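Local coordinates for ethanolamine utilization protein EutL (Clostridium perfringens E str. JGS1987, PDB 4TME), which forms part of the shell of the ethanolamine-utilising bacterial microcompartment, where binding of its substrate ethanolamine is thought to control opening of a pore, at residues A50-T55 with S133-T138; G144-Y149 with S194-A199; A148-P153 with A187-S192. All coordinates share one frame; numbering follows the deposited sequence.

Contact 1: A50-T55 with S133-T138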
ATOM      1  N   ALA C  50     -11.658 -14.384  13.753  1.00 20.82           N
ATOM      2  CA  ALA C  50     -13.097 -14.397  14.028  1.00 21.63           C
ATOM      3  C   ALA C  50     -13.916 -14.951  12.864  1.00 21.61           C
ATOM      4  O   ALA C  50     -14.903 -15.681  13.082  1.00 23.62           O
ATOM      5  CB  ALA C  50     -13.561 -13.008  14.382  1.00 22.16           C
ATOM      6  N   LEU C  51     -13.543 -14.588  11.639  1.00 20.90           N
ATOM      7  CA  LEU C  51     -14.210 -15.103  10.445  1.00 21.30           C
ATOM      8  C   LEU C  51     -14.022 -16.614  10.327  1.00 22.90           C
ATOM      9  O   LEU C  51     -14.935 -17.343   9.930  1.00 23.68           O
ATOM     10  CB  LEU C  51     -13.663 -14.407   9.188  1.00 21.37           C
ATOM     11  CG  LEU C  51     -14.066 -12.930   9.062  1.00 22.11           C
ATOM     12  CD1 LEU C  51     -13.178 -12.223   8.031  1.00 23.25           C
ATOM     13  CD2 LEU C  51     -15.545 -12.816   8.705  1.00 23.05           C
ATOM     14  N   ASP C  52     -12.838 -17.100  10.673  1.00 22.27           N
ATOM     15  CA  ASP C  52     -12.625 -18.539  10.726  1.00 23.15           C
ATOM     16  C   ASP C  52     -13.540 -19.197  11.760  1.00 25.12           C
ATOM     17  O   ASP C  52     -14.140 -20.245  11.507  1.00 25.17           O
ATOM     18  CB  ASP C  52     -11.148 -18.843  11.022  1.00 24.10           C
ATOM     19  CG  ASP C  52     -10.847 -20.321  10.939  1.00 25.21           C
ATOM     20  OD1 ASP C  52     -11.009 -20.873   9.833  1.00 25.85           O
ATOM     21  OD2 ASP C  52     -10.436 -20.924  11.951  1.00 26.03           O
ATOM     22  N   GLU C  53     -13.685 -18.560  12.914  1.00 25.25           N
ATOM     23  CA  GLU C  53     -14.593 -19.066  13.924  1.00 27.98           C
ATOM     24  C   GLU C  53     -16.020 -19.112  13.364  1.00 25.92           C
ATOM     25  O   GLU C  53     -16.755 -20.077  13.636  1.00 27.47           O
ATOM     26  CB  GLU C  53     -14.499 -18.200  15.180  1.00 33.52           C
ATOM     27  CG  GLU C  53     -15.261 -18.721  16.370  1.00 40.20           C
ATOM     28  CD  GLU C  53     -14.664 -19.996  16.971  1.00 42.50           C
ATOM     29  OE1 GLU C  53     -13.418 -20.203  17.031  1.00 42.55           O
ATOM     30  OE2 GLU C  53     -15.476 -20.805  17.395  1.00 44.04           O
ATOM     31  N   ALA C  54     -16.415 -18.104  12.580  1.00 23.67           N
ATOM     32  CA  ALA C  54     -17.758 -18.081  11.977  1.00 24.60           C
ATOM     33  C   ALA C  54     -18.001 -19.307  11.083  1.00 25.20           C
ATOM     34  O   ALA C  54     -19.110 -19.837  11.052  1.00 24.61           O
ATOM     35  CB  ALA C  54     -17.975 -16.809  11.181  1.00 24.89           C
ATOM     36  N   THR C  55     -16.969 -19.782  10.374  1.00 24.16           N
ATOM     37  CA  THR C  55     -17.162 -20.952   9.503  1.00 24.24           C
ATOM     38  C   THR C  55     -17.389 -22.249  10.303  1.00 26.84           C
ATOM     39  O   THR C  55     -17.812 -23.265   9.733  1.00 28.19           O
ATOM     40  CB  THR C  55     -15.964 -21.167   8.519  1.00 25.37           C
ATOM     41  OG1 THR C  55     -14.800 -21.615   9.240  1.00 26.67           O
ATOM     42  CG2 THR C  55     -15.657 -19.900   7.707  1.00 24.18           C
ATOM     43  N   SER C 133     -12.841 -23.584   8.261  1.00 26.51           N
ATOM     44  CA  SER C 133     -12.577 -23.834   6.856  1.00 27.42           C
ATOM     45  C   SER C 133     -11.683 -22.752   6.265  1.00 27.58           C
ATOM     46  O   SER C 133     -10.976 -22.992   5.283  1.00 31.07           O
ATOM     47  CB  SER C 133     -13.887 -23.932   6.057  1.00 28.04           C
ATOM     48  OG  SER C 133     -14.548 -22.682   6.000  1.00 30.05           O
ATOM     49  N   TYR C 134     -11.692 -21.562   6.853  1.00 24.55           N
ATOM     50  CA  TYR C 134     -10.981 -20.437   6.272  1.00 23.96           C
ATOM     51  C   TYR C 134      -9.471 -20.516   6.516  1.00 25.24           C
ATOM     52  O   TYR C 134      -8.657 -20.518   5.569  1.00 25.81           O
ATOM     53  CB  TYR C 134     -11.534 -19.121   6.846  1.00 23.34           C
ATOM     54  CG  TYR C 134     -10.740 -17.915   6.436  1.00 24.42           C
ATOM     55  CD1 TYR C 134     -10.371 -17.708   5.108  1.00 25.52           C
ATOM     56  CD2 TYR C 134     -10.335 -16.987   7.378  1.00 26.28           C
ATOM     57  CE1 TYR C 134      -9.619 -16.614   4.747  1.00 26.28           C
ATOM     58  CE2 TYR C 134      -9.589 -15.886   7.013  1.00 27.23           C
ATOM     59  CZ  TYR C 134      -9.239 -15.712   5.701  1.00 29.02           C
ATOM     60  OH  TYR C 134      -8.491 -14.608   5.354  1.00 32.90           O
ATOM     61  N   LEU C 135      -9.083 -20.577   7.787  1.00 25.98           N
ATOM     62  CA  LEU C 135      -7.648 -20.603   8.114  1.00 25.36           C
ATOM     63  C   LEU C 135      -7.015 -21.944   7.757  1.00 25.61           C
ATOM     64  O   LEU C 135      -5.819 -21.984   7.438  1.00 26.29           O
ATOM     65  CB  LEU C 135      -7.402 -20.293   9.586  1.00 25.81           C
ATOM     66  CG  LEU C 135      -7.580 -18.811   9.957  1.00 27.24           C
ATOM     67  CD1 LEU C 135      -7.371 -18.680  11.453  1.00 27.52           C
ATOM     68  CD2 LEU C 135      -6.619 -17.885   9.179  1.00 29.40           C
ATOM     69  N   SER C 136      -7.776 -23.036   7.785  1.00 26.53           N
ATOM     70  CA  SER C 136      -7.202 -24.322   7.360  1.00 29.01           C
ATOM     71  C   SER C 136      -6.887 -24.267   5.853  1.00 29.34           C
ATOM     72  O   SER C 136      -5.835 -24.734   5.421  1.00 29.98           O
ATOM     73  CB  SER C 136      -8.132 -25.492   7.690  1.00 32.38           C
ATOM     74  OG  SER C 136      -9.359 -25.392   6.996  1.00 33.48           O
ATOM     75  N   LYS C 137      -7.766 -23.678   5.049  1.00 29.99           N
ATOM     76  CA  LYS C 137      -7.466 -23.533   3.618  1.00 33.25           C
ATOM     77  C   LYS C 137      -6.311 -22.583   3.384  1.00 31.54           C
ATOM     78  O   LYS C 137      -5.464 -22.854   2.539  1.00 33.52           O
ATOM     79  CB  LYS C 137      -8.689 -23.054   2.832  1.00 41.11           C
ATOM     80  CG  LYS C 137      -9.644 -24.185   2.491  1.00 54.55           C
ATOM     81  CD  LYS C 137     -10.991 -23.661   1.985  1.00 65.45           C
ATOM     82  CE  LYS C 137     -11.992 -24.793   1.774  1.00 72.97           C
ATOM     83  NZ  LYS C 137     -12.257 -25.560   3.030  1.00 76.74           N
ATOM     84  N   THR C 138      -6.261 -21.486   4.136  1.00 28.66           N
ATOM     85  CA  THR C 138      -5.181 -20.512   4.010  1.00 29.21           C
ATOM     86  C   THR C 138      -3.840 -21.181   4.330  1.00 29.69           C
ATOM     87  O   THR C 138      -2.815 -20.930   3.670  1.00 31.53           O
ATOM     88  CB  THR C 138      -5.397 -19.293   4.957  1.00 30.94           C
ATOM     89  OG1 THR C 138      -6.660 -18.661   4.667  1.00 33.06           O
ATOM     90  CG2 THR C 138      -4.297 -18.269   4.783  1.00 30.23           C
TER

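Contact 2: G144-Y149 with S194-A199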
ATOM      1  N   GLY C 144      -9.772 -28.341  11.423  1.00 30.94           N
ATOM      2  CA  GLY C 144      -9.761 -28.775  12.800  1.00 32.21           C
ATOM      3  C   GLY C 144      -8.353 -28.908  13.363  1.00 34.11           C
ATOM      4  O   GLY C 144      -8.185 -29.098  14.554  1.00 36.92           O
ATOM      5  N   GLU C 145      -7.346 -28.842  12.504  1.00 32.81           N
ATOM      6  CA  GLU C 145      -5.960 -28.843  12.967  1.00 34.70           C
ATOM      7  C   GLU C 145      -5.634 -27.519  13.649  1.00 32.74           C
ATOM      8  O   GLU C 145      -6.311 -26.528  13.410  1.00 32.57           O
ATOM      9  CB  GLU C 145      -5.006 -29.091  11.797  1.00 38.45           C
ATOM     10  CG  GLU C 145      -4.995 -30.532  11.333  1.00 45.91           C
ATOM     11  CD  GLU C 145      -4.438 -31.447  12.382  1.00 56.76           C
ATOM     12  OE1 GLU C 145      -3.226 -31.334  12.682  1.00 59.92           O
ATOM     13  OE2 GLU C 145      -5.215 -32.261  12.922  1.00 63.22           O
ATOM     14  N   ALA C 146      -4.592 -27.514  14.485  1.00 33.26           N
ATOM     15  CA  ALA C 146      -4.214 -26.310  15.228  1.00 30.69           C
ATOM     16  C   ALA C 146      -3.248 -25.430  14.437  1.00 29.56           C
ATOM     17  O   ALA C 146      -2.483 -25.924  13.598  1.00 30.98           O
ATOM     18  CB  ALA C 146      -3.585 -26.689  16.555  1.00 30.87           C
ATOM     19  N   LEU C 147      -3.273 -24.137  14.734  1.00 26.51           N
ATOM     20  CA  LEU C 147      -2.286 -23.189  14.202  1.00 27.28           C
ATOM     21  C   LEU C 147      -1.739 -22.287  15.282  1.00 28.20           C
ATOM     22  O   LEU C 147      -2.438 -21.967  16.239  1.00 29.10           O
ATOM     23  CB  LEU C 147      -2.889 -22.268  13.115  1.00 28.31           C
ATOM     24  CG  LEU C 147      -3.256 -22.833  11.758  1.00 31.11           C
ATOM     25  CD1 LEU C 147      -3.968 -21.772  10.982  1.00 29.80           C
ATOM     26  CD2 LEU C 147      -2.001 -23.326  11.024  1.00 33.41           C
ATOM     27  N   ALA C 148      -0.488 -21.845  15.099  1.00 26.23           N
ATOM     28  CA  ALA C 148       0.004 -20.643  15.735  1.00 25.41           C
ATOM     29  C   ALA C 148      -0.122 -19.493  14.729  1.00 23.88           C
ATOM     30  O   ALA C 148       0.431 -19.564  13.647  1.00 24.72           O
ATOM     31  CB  ALA C 148       1.451 -20.812  16.171  1.00 26.35           C
ATOM     32  N   TYR C 149      -0.883 -18.474  15.087  1.00 22.71           N
ATOM     33  CA  TYR C 149      -1.113 -17.295  14.242  1.00 20.74           C
ATOM     34  C   TYR C 149      -0.264 -16.172  14.822  1.00 22.23           C
ATOM     35  O   TYR C 149      -0.577 -15.640  15.885  1.00 23.25           O
ATOM     36  CB  TYR C 149      -2.613 -16.979  14.236  1.00 21.33           C
ATOM     37  CG  TYR C 149      -3.101 -15.985  13.190  1.00 21.28           C
ATOM     38  CD1 TYR C 149      -2.275 -15.013  12.639  1.00 21.98           C
ATOM     39  CD2 TYR C 149      -4.426 -16.032  12.766  1.00 21.78           C
ATOM     40  CE1 TYR C 149      -2.766 -14.101  11.682  1.00 21.87           C
ATOM     41  CE2 TYR C 149      -4.916 -15.153  11.845  1.00 22.41           C
ATOM     42  CZ  TYR C 149      -4.101 -14.180  11.315  1.00 21.59           C
ATOM     43  OH  TYR C 149      -4.615 -13.309  10.394  1.00 22.28           O
ATOM     44  N   SER C 194      -0.033 -28.350  21.721  1.00 39.30           N
ATOM     45  CA  SER C 194       1.027 -27.983  22.661  1.00 40.78           C
ATOM     46  C   SER C 194       2.215 -27.355  21.907  1.00 38.35           C
ATOM     47  O   SER C 194       2.812 -26.383  22.382  1.00 37.45           O
ATOM     48  CB  SER C 194       1.455 -29.194  23.500  1.00 45.13           C
ATOM     49  OG  SER C 194       2.232 -30.126  22.769  1.00 48.04           O
ATOM     50  N   ALA C 195       2.523 -27.861  20.718  1.00 35.98           N
ATOM     51  CA  ALA C 195       3.606 -27.272  19.918  1.00 34.86           C
ATOM     52  C   ALA C 195       3.246 -25.881  19.417  1.00 33.24           C
ATOM     53  O   ALA C 195       4.105 -24.998  19.369  1.00 31.72           O
ATOM     54  CB  ALA C 195       3.958 -28.166  18.744  1.00 35.49           C
ATOM     55  N   CYS C 196       1.990 -25.673  19.035  1.00 32.20           N
ATOM     56  CA  CYS C 196       1.564 -24.341  18.598  1.00 31.14           C
ATOM     57  C   CYS C 196       1.608 -23.370  19.781  1.00 30.94           C
ATOM     58  O   CYS C 196       2.028 -22.232  19.630  1.00 30.31           O
ATOM     59  CB  CYS C 196       0.167 -24.379  17.976  1.00 30.66           C
ATOM     60  SG  CYS C 196       0.141 -25.192  16.347  1.00 32.89           S
ATOM     61  N   LYS C 197       1.229 -23.830  20.969  1.00 31.94           N
ATOM     62  CA  LYS C 197       1.310 -22.971  22.148  1.00 33.42           C
ATOM     63  C   LYS C 197       2.767 -22.605  22.478  1.00 31.76           C
ATOM     64  O   LYS C 197       3.080 -21.452  22.821  1.00 31.77           O
ATOM     65  CB  LYS C 197       0.650 -23.653  23.344  1.00 39.98           C
ATOM     66  CG  LYS C 197       0.772 -22.880  24.649  1.00 49.36           C
ATOM     67  CD  LYS C 197       0.150 -21.492  24.548  1.00 58.10           C
ATOM     68  CE  LYS C 197       0.247 -20.743  25.875  1.00 65.56           C
ATOM     69  NZ  LYS C 197      -0.133 -19.310  25.736  1.00 67.92           N
ATOM     70  N   ALA C 198       3.666 -23.568  22.342  1.00 31.87           N
ATOM     71  CA  ALA C 198       5.088 -23.316  22.590  1.00 31.89           C
ATOM     72  C   ALA C 198       5.618 -22.295  21.557  1.00 31.15           C
ATOM     73  O   ALA C 198       6.465 -21.457  21.868  1.00 30.43           O
ATOM     74  CB  ALA C 198       5.874 -24.587  22.522  1.00 33.84           C
ATOM     75  N   ALA C 199       5.123 -22.372  20.330  1.00 30.32           N
ATOM     76  CA  ALA C 199       5.575 -21.442  19.293  1.00 29.51           C
ATOM     77  C   ALA C 199       5.060 -20.036  19.626  1.00 29.25           C
ATOM     78  O   ALA C 199       5.791 -19.040  19.499  1.00 28.89           O
ATOM     79  CB  ALA C 199       5.092 -21.890  17.906  1.00 28.43           C
TER

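Contact 3: A148-P153 with A187-S192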
ATOM      1  N   ALA C 148      -0.488 -21.845  15.099  1.00 26.23           N
ATOM      2  CA  ALA C 148       0.004 -20.643  15.735  1.00 25.41           C
ATOM      3  C   ALA C 148      -0.122 -19.493  14.729  1.00 23.88           C
ATOM      4  O   ALA C 148       0.431 -19.564  13.647  1.00 24.72           O
ATOM      5  CB  ALA C 148       1.451 -20.812  16.171  1.00 26.35           C
ATOM      6  N   TYR C 149      -0.883 -18.474  15.087  1.00 22.71           N
ATOM      7  CA  TYR C 149      -1.113 -17.295  14.242  1.00 20.74           C
ATOM      8  C   TYR C 149      -0.264 -16.172  14.822  1.00 22.23           C
ATOM      9  O   TYR C 149      -0.577 -15.640  15.885  1.00 23.25           O
ATOM     10  CB  TYR C 149      -2.613 -16.979  14.236  1.00 21.33           C
ATOM     11  CG  TYR C 149      -3.101 -15.985  13.190  1.00 21.28           C
ATOM     12  CD1 TYR C 149      -2.275 -15.013  12.639  1.00 21.98           C
ATOM     13  CD2 TYR C 149      -4.426 -16.032  12.766  1.00 21.78           C
ATOM     14  CE1 TYR C 149      -2.766 -14.101  11.682  1.00 21.87           C
ATOM     15  CE2 TYR C 149      -4.916 -15.153  11.845  1.00 22.41           C
ATOM     16  CZ  TYR C 149      -4.101 -14.180  11.315  1.00 21.59           C
ATOM     17  OH  TYR C 149      -4.615 -13.309  10.394  1.00 22.28           O
ATOM     18  N   LEU C 150       0.864 -15.893  14.153  1.00 20.47           N
ATOM     19  CA  LEU C 150       1.929 -15.042  14.700  1.00 21.47           C
ATOM     20  C   LEU C 150       2.065 -13.777  13.855  1.00 22.01           C
ATOM     21  O   LEU C 150       2.308 -13.875  12.648  1.00 23.96           O
ATOM     22  CB  LEU C 150       3.253 -15.806  14.708  1.00 21.12           C
ATOM     23  CG  LEU C 150       3.199 -17.181  15.386  1.00 23.33           C
ATOM     24  CD1 LEU C 150       4.563 -17.877  15.345  1.00 24.80           C
ATOM     25  CD2 LEU C 150       2.710 -17.074  16.820  1.00 25.25           C
ATOM     26  N   VAL C 151       1.885 -12.609  14.475  1.00 20.71           N
ATOM     27  CA  VAL C 151       1.983 -11.337  13.761  1.00 20.39           C
ATOM     28  C   VAL C 151       2.733 -10.309  14.599  1.00 20.87           C
ATOM     29  O   VAL C 151       2.485 -10.177  15.782  1.00 21.01           O
ATOM     30  CB  VAL C 151       0.587 -10.774  13.407  1.00 20.59           C
ATOM     31  CG1 VAL C 151       0.717  -9.487  12.582  1.00 20.96           C
ATOM     32  CG2 VAL C 151      -0.223 -11.802  12.637  1.00 21.59           C
ATOM     33  N   ALA C 152       3.665  -9.595  13.975  1.00 20.99           N
ATOM     34  CA  ALA C 152       4.351  -8.490  14.636  1.00 20.07           C
ATOM     35  C   ALA C 152       4.876  -7.526  13.581  1.00 20.55           C
ATOM     36  O   ALA C 152       4.773  -7.789  12.389  1.00 21.08           O
ATOM     37  CB  ALA C 152       5.499  -9.015  15.513  1.00 21.21           C
ATOM     38  N   PRO C 153       5.426  -6.382  14.016  1.00 20.92           N
ATOM     39  CA  PRO C 153       5.988  -5.489  12.993  1.00 21.21           C
ATOM     40  C   PRO C 153       7.178  -6.169  12.294  1.00 21.72           C
ATOM     41  O   PRO C 153       7.674  -7.172  12.788  1.00 22.54           O
ATOM     42  CB  PRO C 153       6.398  -4.252  13.798  1.00 21.05           C
ATOM     43  CG  PRO C 153       5.489  -4.297  15.022  1.00 21.05           C
ATOM     44  CD  PRO C 153       5.420  -5.764  15.352  1.00 21.43           C
ATOM     45  N   ALA C 187       3.433 -15.209  10.349  1.00 23.10           N
ATOM     46  CA  ALA C 187       3.204 -16.500   9.714  1.00 22.57           C
ATOM     47  C   ALA C 187       2.106 -17.276  10.411  1.00 22.90           C
ATOM     48  O   ALA C 187       1.741 -16.980  11.552  1.00 23.48           O
ATOM     49  CB  ALA C 187       4.482 -17.341   9.718  1.00 24.03           C
ATOM     50  N   LEU C 188       1.617 -18.278   9.700  1.00 23.22           N
ATOM     51  CA  LEU C 188       0.816 -19.350  10.268  1.00 24.12           C
ATOM     52  C   LEU C 188       1.681 -20.592  10.351  1.00 26.29           C
ATOM     53  O   LEU C 188       2.219 -21.050   9.323  1.00 26.69           O
ATOM     54  CB  LEU C 188      -0.413 -19.665   9.411  1.00 24.31           C
ATOM     55  CG  LEU C 188      -1.380 -18.518   9.110  1.00 24.03           C
ATOM     56  CD1 LEU C 188      -2.505 -18.970   8.161  1.00 25.87           C
ATOM     57  CD2 LEU C 188      -1.952 -17.943  10.400  1.00 23.05           C
ATOM     58  N   LEU C 189       1.825 -21.143  11.553  1.00 25.43           N
ATOM     59  CA  LEU C 189       2.588 -22.374  11.754  1.00 25.92           C
ATOM     60  C   LEU C 189       1.636 -23.452  12.238  1.00 28.68           C
ATOM     61  O   LEU C 189       0.668 -23.140  12.913  1.00 28.55           O
ATOM     62  CB  LEU C 189       3.712 -22.204  12.785  1.00 26.29           C
ATOM     63  CG  LEU C 189       4.581 -20.948  12.633  1.00 27.64           C
ATOM     64  CD1 LEU C 189       5.644 -20.909  13.725  1.00 29.28           C
ATOM     65  CD2 LEU C 189       5.240 -20.913  11.249  1.00 28.86           C
ATOM     66  N   THR C 190       1.913 -24.711  11.932  1.00 30.34           N
ATOM     67  CA  THR C 190       1.043 -25.790  12.424  1.00 30.45           C
ATOM     68  C   THR C 190       1.821 -26.878  13.144  1.00 32.05           C
ATOM     69  O   THR C 190       3.027 -27.028  12.968  1.00 33.08           O
ATOM     70  CB  THR C 190       0.205 -26.423  11.287  1.00 30.38           C
ATOM     71  OG1 THR C 190      -0.825 -27.252  11.857  1.00 32.19           O
ATOM     72  CG2 THR C 190       1.058 -27.282  10.346  1.00 30.84           C
ATOM     73  N   GLY C 191       1.097 -27.635  13.961  1.00 32.96           N
ATOM     74  CA  GLY C 191       1.651 -28.741  14.728  1.00 34.58           C
ATOM     75  C   GLY C 191       0.611 -29.161  15.749  1.00 34.96           C
ATOM     76  O   GLY C 191      -0.561 -28.788  15.618  1.00 34.45           O
ATOM     77  N   SER C 192       1.017 -29.922  16.760  1.00 36.53           N
ATOM     78  CA  SER C 192       0.102 -30.271  17.837  1.00 38.21           C
ATOM     79  C   SER C 192      -0.331 -28.997  18.568  1.00 37.53           C
ATOM     80  O   SER C 192       0.289 -27.942  18.411  1.00 36.38           O
ATOM     81  CB  SER C 192       0.750 -31.244  18.807  1.00 40.33           C
ATOM     82  OG  SER C 192       1.768 -30.608  19.553  1.00 40.81           O
TER

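Contact 1: A50-T55 with S133-T138
The carboxylate of Asp52 is the flat group that makes most of the cross-segment hydrogen bonds: Leu135 N meets its OD1 from above the carboxylate plane, 58° out of it, while OD2 is engaged by the backbone N of Gly132. Asp52 N approaches the second flat group, the ring of Tyr134, 4.1 Å from its CD2. OD1 works twice: the bond from Leu135 N is short and nearly straight (2.8 Å, 173° at the hydrogen), whereas that from Tyr134 N, at 3.1 Å, is strongly bent and weak. Thr55 adds a third grip, its OG1 accepting from Ser133 N at 2.9 Å. That hydroxyl gives its own proton to Asp52 O at 2.7 Å, on a lone pair in the carbonyl plane, which fixes its rotation and leaves the oxygen turned to accept. The acceptors thus serve amides of the first turn, which in a helix generally have no carbonyl one turn earlier; the negative carboxylate there probably also gains from the helix dipole. Asp52, with CG anti to its backbone N, is a knob in the hole formed by Ser133, Tyr134, Leu135 and Ser136. Its CB rests 3.7 Å from Leu135 CG, the two side chains crossing obliquely. The helical segments approach to 8.1 Å between axes at 115°. Around them, Ala50 packs on Phe105 and Ile106 of helix 92-106, Leu51 on Leu87 of strand 83-89, and Leu51, Thr55 and Tyr134 converge on Val62, so helix 133-139 meets the helix-and-strand layers of the first BMC domain.

Contact 2: G144-Y149 with S194-A199
The 194-199 segment is a turn and a half of helix 193-212, beginning with Ser194, whose carbonyl O accepts from Ala198 N. Ala195 and Ala198 face Val170 and Ala168 instead of the strand. Cys196 carries the contact. With SG anti to its carbonyl carbon, beside the backbone N (chi1 -71°), the thiol is laid against the strand backbone, not against a side-chain tip: SG is 3.6 Å from Leu147 C and equally far from Ala148 N, and so sits over the peptide joining those residues. The sulphur also touches the Ala146 methyl, SG to CB 4.0 Å, and Cys196 CB reaches Ala148 CB at 4.2 Å. Its carbonyl takes part too, Cys196 O lying 3.8 Å from Ala148 CB. Lys197 points away from the strand and pairs with Asp201 one turn on. Ala199 brings the helix back to the strand, methyl to methyl, with its CB 4.2 Å from Ala148 CB. No hydrogen bond crosses the interface; it is purely van der Waals contact, burying 164 Å². The small side chains let Ala148 CA and Cys196 CA come within 4.9 Å of each other. Ala146 and Ala148 face the helix, while Leu147, on the other side of the strand, packs on Ile141 and Thr131. The local axes run 7.3 Å apart and almost parallel, 4° between N-to-C directions. A helix lying lengthwise along a strand of an antiparallel sheet is the layered alpha/beta packing expected of a BMC domain, here the second one of this shell protein.

Contact 3: A148-P153 with A187-S192
Tyr149 and Leu188 lie side by side and point the same way from neighbouring strands, so one leucine methyl is brought over a face of the phenol ring. Leu188 CD2 stands 3.8 Å from the Tyr149 ring centroid and only 19° off the ring normal, a CH-pi contact shifted toward the CG side, where CD2 to Tyr149 CG is 3.6 Å. The ring reaches this place because its CG is anti to the backbone N (chi1 -167°); its hydroxyl is held by Asp45, a residue of the ethanolamine pocket. On the other face, Leu150 and Leu189 cross at about a right angle, tip to tip, Leu150 CD1 to Leu189 CD1 3.6 Å. They are diagonal neighbours: Leu150 is paired with Ala187, and Leu189 with Ala148. Successive residues alternate between faces, Tyr149 and Leu188 on one, Ala148, Leu150, Ala187 and Leu189 on the other, as in an antiparallel pair, here in the second BMC domain's sheet (N-to-C directions 156° apart). Ala148 and Leu189 exchange two bonds, Ala148 N to Leu189 O at 2.8 Å and Leu189 N to Ala148 O at 3.0 Å. Leu150 and Ala187 repeat the pattern, with Leu150 N to Ala187 O at 3.0 Å and Ala187 N to Leu150 O at 2.9 Å. Between these two hydrogen-bonded pairs, Tyr149 and Leu188 form a non-hydrogen-bonded pair, Leu188 CA giving a CA-H...O contact to Ala148 O at 3.4 Å. Leu150 also packs on Leu161 and Phe203 of helices 154-167 and 193-212. Farther along the strand Val151 touches bound ethanolamine, and Pro153, at the N-cap of helix 154-167, packs on Thr77 of the second subunit.

From the N terminus, contact 1 opens on helix 44-57 and closes only at helix 133-139, bridging 77 residues and joining the first BMC domain to the helix that leads into strand 146-152. Contact 1 is closed before contacts 2 and 3 open, both from that strand. The two start from the same stretch, sharing Ala148 and Tyr149, and contact 3 closes first, when strand 185-191 returns alongside; contact 2 closes just afterwards on helix 193-212. Leu135 of contact 1 packs on Leu147 and Tyr149, and Thr138 on Leu188, linking helix 133-139 to one face of the sheet while helix 193-212 covers the other.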